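Local coordinates for protein probable zinc protease (Pseudomonas aeruginosa, PDB 4NNZ) that probably acts as a metallopeptidase of the M16 family, serving as one subunit of a heterodimeric zinc protease, at residues 131-135 against 136-140; 164-167 against 168-172. All coordinates share one frame; numbering follows the deposited sequence.

Interaction 1: residues 131-135 against 136-140; sequences ERRLR and TDDNP
Arg132 sends its side chain over Thr136 to reach Asp137: NH2 donates to Asp137 OD1 on its syn side over 3.2 Å, in a salt bridge whose guanidinium and carboxylate planes stand 69° apart. CG anti to the backbone N (chi1 -154°) and a bend at chi3 carry the group there, with the Thr136 methyl CG2 over one guanidinium face, toward its rim. NH1 is taken by Gly164 and Glu146. The carbonyl of Arg132 takes two amides, Asp137 N at 3.2 Å, in the carbonyl plane, and Thr136 N at 3.1 Å, well above it. This widening to a pi-type turn closes the C-terminal end of helix 118-137 in the M16 fold. Arg133 O continues the wider spacing, receiving Asp138 N at 2.8 Å. The Arg133 side chain runs alongside that of Asp138, pointing the same way, with a long salt bridge of 3.6 Å between NH1 and OD2, while NH2 is paired with Glu130. Leu134 CD1 merely skirts the same Asp138 OD2, at 4.2 Å. Arg135 turns its side chain back to Glu131, yet its carbonyl O meets Asn139 CB at 3.4 Å as the chain leaves the helix.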
# COMPACT_ATOMS: atom_id res chain seq x y z
N GLU A 131 12.61 0.64 18.82
CA GLU A 131 12.09 1.97 18.66
C GLU A 131 10.66 1.95 18.13
O GLU A 131 9.89 2.79 18.46
CB GLU A 131 13.02 2.81 17.79
CG GLU A 131 12.37 3.95 17.04
CD GLU A 131 13.35 4.93 16.46
OE1 GLU A 131 14.13 4.54 15.59
OE2 GLU A 131 13.34 6.11 16.87
N ARG A 132 10.33 1.00 17.28
CA ARG A 132 8.99 0.88 16.80
C ARG A 132 8.00 0.54 17.88
O ARG A 132 6.91 1.03 17.87
CB ARG A 132 8.91 -0.17 15.71
CG ARG A 132 7.77 0.08 14.79
CD ARG A 132 7.19 -1.15 14.16
NE ARG A 132 5.76 -1.13 14.30
CZ ARG A 132 4.92 -0.46 13.55
NH1 ARG A 132 5.32 0.27 12.55
NH2 ARG A 132 3.66 -0.53 13.82
N ARG A 133 8.36 -0.35 18.77
CA ARG A 133 7.49 -0.70 19.85
C ARG A 133 7.23 0.44 20.78
O ARG A 133 6.12 0.70 21.15
CB ARG A 133 8.18 -1.73 20.71
CG ARG A 133 8.25 -3.12 20.16
CD ARG A 133 8.27 -4.10 21.29
NE ARG A 133 9.29 -3.81 22.30
CZ ARG A 133 9.04 -3.46 23.55
NH1 ARG A 133 7.80 -3.34 23.99
NH2 ARG A 133 10.04 -3.22 24.37
N LEU A 134 8.28 1.08 21.22
CA LEU A 134 8.18 2.09 22.21
C LEU A 134 7.46 3.32 21.77
O LEU A 134 6.65 3.86 22.48
CB LEU A 134 9.58 2.48 22.66
CG LEU A 134 10.22 1.81 23.87
CD1 LEU A 134 9.45 0.61 24.33
CD2 LEU A 134 11.65 1.42 23.59
N ARG A 135 7.80 3.79 20.59
CA ARG A 135 7.30 5.03 20.10
C ARG A 135 6.12 4.96 19.19
O ARG A 135 5.58 5.96 18.88
CB ARG A 135 8.41 5.75 19.40
CG ARG A 135 9.52 6.18 20.29
CD ARG A 135 10.40 7.13 19.54
NE ARG A 135 11.78 6.98 19.94
CZ ARG A 135 12.41 7.80 20.76
NH1 ARG A 135 11.79 8.84 21.29
NH2 ARG A 135 13.67 7.56 21.06
N THR A 136 5.76 3.79 18.70
CA THR A 136 4.59 3.67 17.85
C THR A 136 3.51 2.77 18.39
O THR A 136 2.41 3.17 18.58
CB THR A 136 4.98 3.22 16.45
OG1 THR A 136 5.88 4.15 15.91
CG2 THR A 136 3.81 3.15 15.58
N ASP A 137 3.85 1.52 18.61
CA ASP A 137 2.93 0.60 19.19
C ASP A 137 2.51 0.94 20.60
O ASP A 137 1.37 0.80 20.95
CB ASP A 137 3.54 -0.78 19.18
CG ASP A 137 3.54 -1.39 17.84
OD1 ASP A 137 2.90 -0.89 16.94
OD2 ASP A 137 4.19 -2.40 17.66
N ASP A 138 3.43 1.37 21.43
CA ASP A 138 3.09 1.69 22.78
C ASP A 138 2.72 3.14 22.95
O ASP A 138 2.40 3.56 24.03
CB ASP A 138 4.19 1.27 23.73
CG ASP A 138 4.46 -0.20 23.67
OD1 ASP A 138 3.70 -0.93 23.03
OD2 ASP A 138 5.44 -0.65 24.28
N ASN A 139 2.76 3.91 21.89
CA ASN A 139 2.25 5.24 21.95
C ASN A 139 0.90 5.26 21.29
O ASN A 139 0.81 5.17 20.10
CB ASN A 139 3.19 6.18 21.25
CG ASN A 139 2.71 7.59 21.25
OD1 ASN A 139 1.62 7.87 21.67
ND2 ASN A 139 3.53 8.49 20.78
N PRO A 140 -0.16 5.39 22.05
CA PRO A 140 -1.50 5.22 21.50
C PRO A 140 -1.90 6.19 20.41
O PRO A 140 -2.57 5.78 19.50
CB PRO A 140 -2.39 5.37 22.72
CG PRO A 140 -1.62 6.18 23.64
CD PRO A 140 -0.21 5.74 23.47

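Interaction 2: residues 164-167 against 168-172; sequences GWMA and DLQRM
Trp165 and Asp168 meet at the start of a short helix, where Trp165 holds the N-cap position. The backbone bonds come first: Leu169 N donates to Trp165 O at 3.0 Å and Gln170 N to Met166 O at 2.8 Å, both spanning four residues. The next bond of the series, from Arg171 N to Ala167 O, is weak.

That last carbonyl has a better donor in the Arg171 side chain, which folds back at chi3 (-54°) to bring NE to Ala167 O at 2.9 Å. The donor lies well above the carbonyl plane, which fits a side chain returning over the turn. Charge reinforces the fold-back: Arg171 NH2 meets Asp168 OD1 at 3.0 Å in a salt bridge, with the carboxylate oxygen at the guanidinium edge. NH1 reaches Lys224 O of the second subunit, another copy of this protein. OD2 of Asp168 is held by Thr47 OG1, a hydroxyl that also takes the Trp165 amide; the same OD2 sits at the edge of the Trp165 ring, 3.8 Å from CD1, with carboxylate and ring perpendicular.

Van der Waals contacts complete the set. Gly164, with phi 103° and psi 148°, lets Leu169 pack close against its backbone, Leu169 CD1 lying 3.8 Å from Gly164 O. Met166 crosses Gln170, with Met166 CG 3.7 Å from Gln170 NE2. The apolar pair is a looser one, Met166 SD to Leu169 CD1 at 4.3 Å.

Trp165 at the N-cap position, an Ala167 carbonyl held by Arg171 NE as well as weakly by the Arg171 backbone amide, and an i to i+3 Asp-Arg pair make up this short helix 166-171, which bridges helix 118-137 and the second subunit.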
# COMPACT_ATOMS: atom_id res chain seq x y z
N GLY A 164 8.54 1.68 9.35
CA GLY A 164 8.40 0.36 8.79
C GLY A 164 7.47 -0.50 9.57
O GLY A 164 7.35 -0.33 10.73
N TRP A 165 6.77 -1.41 8.93
CA TRP A 165 5.94 -2.36 9.63
C TRP A 165 6.81 -3.40 10.32
O TRP A 165 7.84 -3.76 9.84
CB TRP A 165 4.96 -3.03 8.68
CG TRP A 165 4.03 -2.14 7.95
CD1 TRP A 165 4.03 -1.88 6.63
CD2 TRP A 165 2.93 -1.43 8.48
NE1 TRP A 165 3.02 -1.06 6.30
CE2 TRP A 165 2.32 -0.77 7.43
CE3 TRP A 165 2.41 -1.28 9.75
CZ2 TRP A 165 1.23 0.03 7.60
CZ3 TRP A 165 1.33 -0.51 9.92
CH2 TRP A 165 0.75 0.14 8.86
N MET A 166 6.37 -3.90 11.45
CA MET A 166 7.20 -4.75 12.25
C MET A 166 7.59 -6.01 11.53
O MET A 166 8.68 -6.50 11.67
CB MET A 166 6.56 -5.06 13.58
CG MET A 166 7.48 -5.82 14.50
SD MET A 166 8.90 -4.93 15.09
CE MET A 166 8.12 -4.09 16.44
N ALA A 167 6.67 -6.53 10.76
CA ALA A 167 6.91 -7.70 10.01
C ALA A 167 8.03 -7.46 9.04
O ALA A 167 8.81 -8.32 8.80
CB ALA A 167 5.66 -8.10 9.29
N ASP A 168 8.06 -6.30 8.43
CA ASP A 168 9.14 -5.96 7.54
C ASP A 168 10.48 -5.79 8.22
O ASP A 168 11.46 -6.28 7.76
CB ASP A 168 8.79 -4.75 6.66
CG ASP A 168 7.50 -4.93 5.92
OD1 ASP A 168 6.98 -6.02 5.90
OD2 ASP A 168 6.98 -3.98 5.37
N LEU A 169 10.52 -5.11 9.34
CA LEU A 169 11.73 -4.92 10.08
C LEU A 169 12.23 -6.25 10.52
O LEU A 169 13.40 -6.50 10.53
CB LEU A 169 11.48 -4.04 11.27
CG LEU A 169 10.85 -2.70 11.00
CD1 LEU A 169 10.39 -2.04 12.26
CD2 LEU A 169 11.77 -1.78 10.24
N GLN A 170 11.31 -7.11 10.87
CA GLN A 170 11.62 -8.45 11.30
C GLN A 170 12.30 -9.26 10.26
O GLN A 170 13.01 -10.14 10.59
CB GLN A 170 10.38 -9.15 11.78
CG GLN A 170 10.16 -9.00 13.25
CD GLN A 170 8.77 -9.34 13.68
OE1 GLN A 170 7.89 -9.56 12.87
NE2 GLN A 170 8.56 -9.38 14.97
N ARG A 171 12.04 -8.98 9.00
CA ARG A 171 12.66 -9.68 7.91
C ARG A 171 13.74 -8.96 7.18
O ARG A 171 14.27 -9.50 6.26
CB ARG A 171 11.60 -10.13 6.93
CG ARG A 171 10.75 -11.24 7.47
CD ARG A 171 9.49 -11.42 6.69
NE ARG A 171 8.73 -10.21 6.56
CZ ARG A 171 7.66 -10.10 5.81
NH1 ARG A 171 7.23 -11.13 5.15
NH2 ARG A 171 7.01 -8.97 5.74
N MET A 172 14.08 -7.76 7.57
CA MET A 172 15.03 -6.95 6.83
C MET A 172 16.43 -7.51 6.90
O MET A 172 16.77 -8.17 7.83
CB MET A 172 14.99 -5.53 7.35
CG MET A 172 15.90 -4.54 6.66
SD MET A 172 15.47 -2.87 7.11
CE MET A 172 16.60 -2.57 8.42

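Overall arrangement
Interaction 1 precedes interaction 2 along the chain, and their centres lie about 14 Å apart. Arg132 is the direct link: its NH1 lies 2.8 Å from Gly164 O, a probable hydrogen bond, and its CD packs 3.8 Å from both Leu169 CD1 and Met166 CE. Arg133 CG touches the same Met166 methyl. The C-terminal end of helix 118-137 is thus held against the short helix 166-171. From 164-172, Met172 continues to Leu49 and Ala52 on helix 49-56, which carries the HxxEH sequence that binds zinc in active M16 peptidases. While 131-140 touches no other chain of the assembly, 164-172 also meets the second copy of this protein.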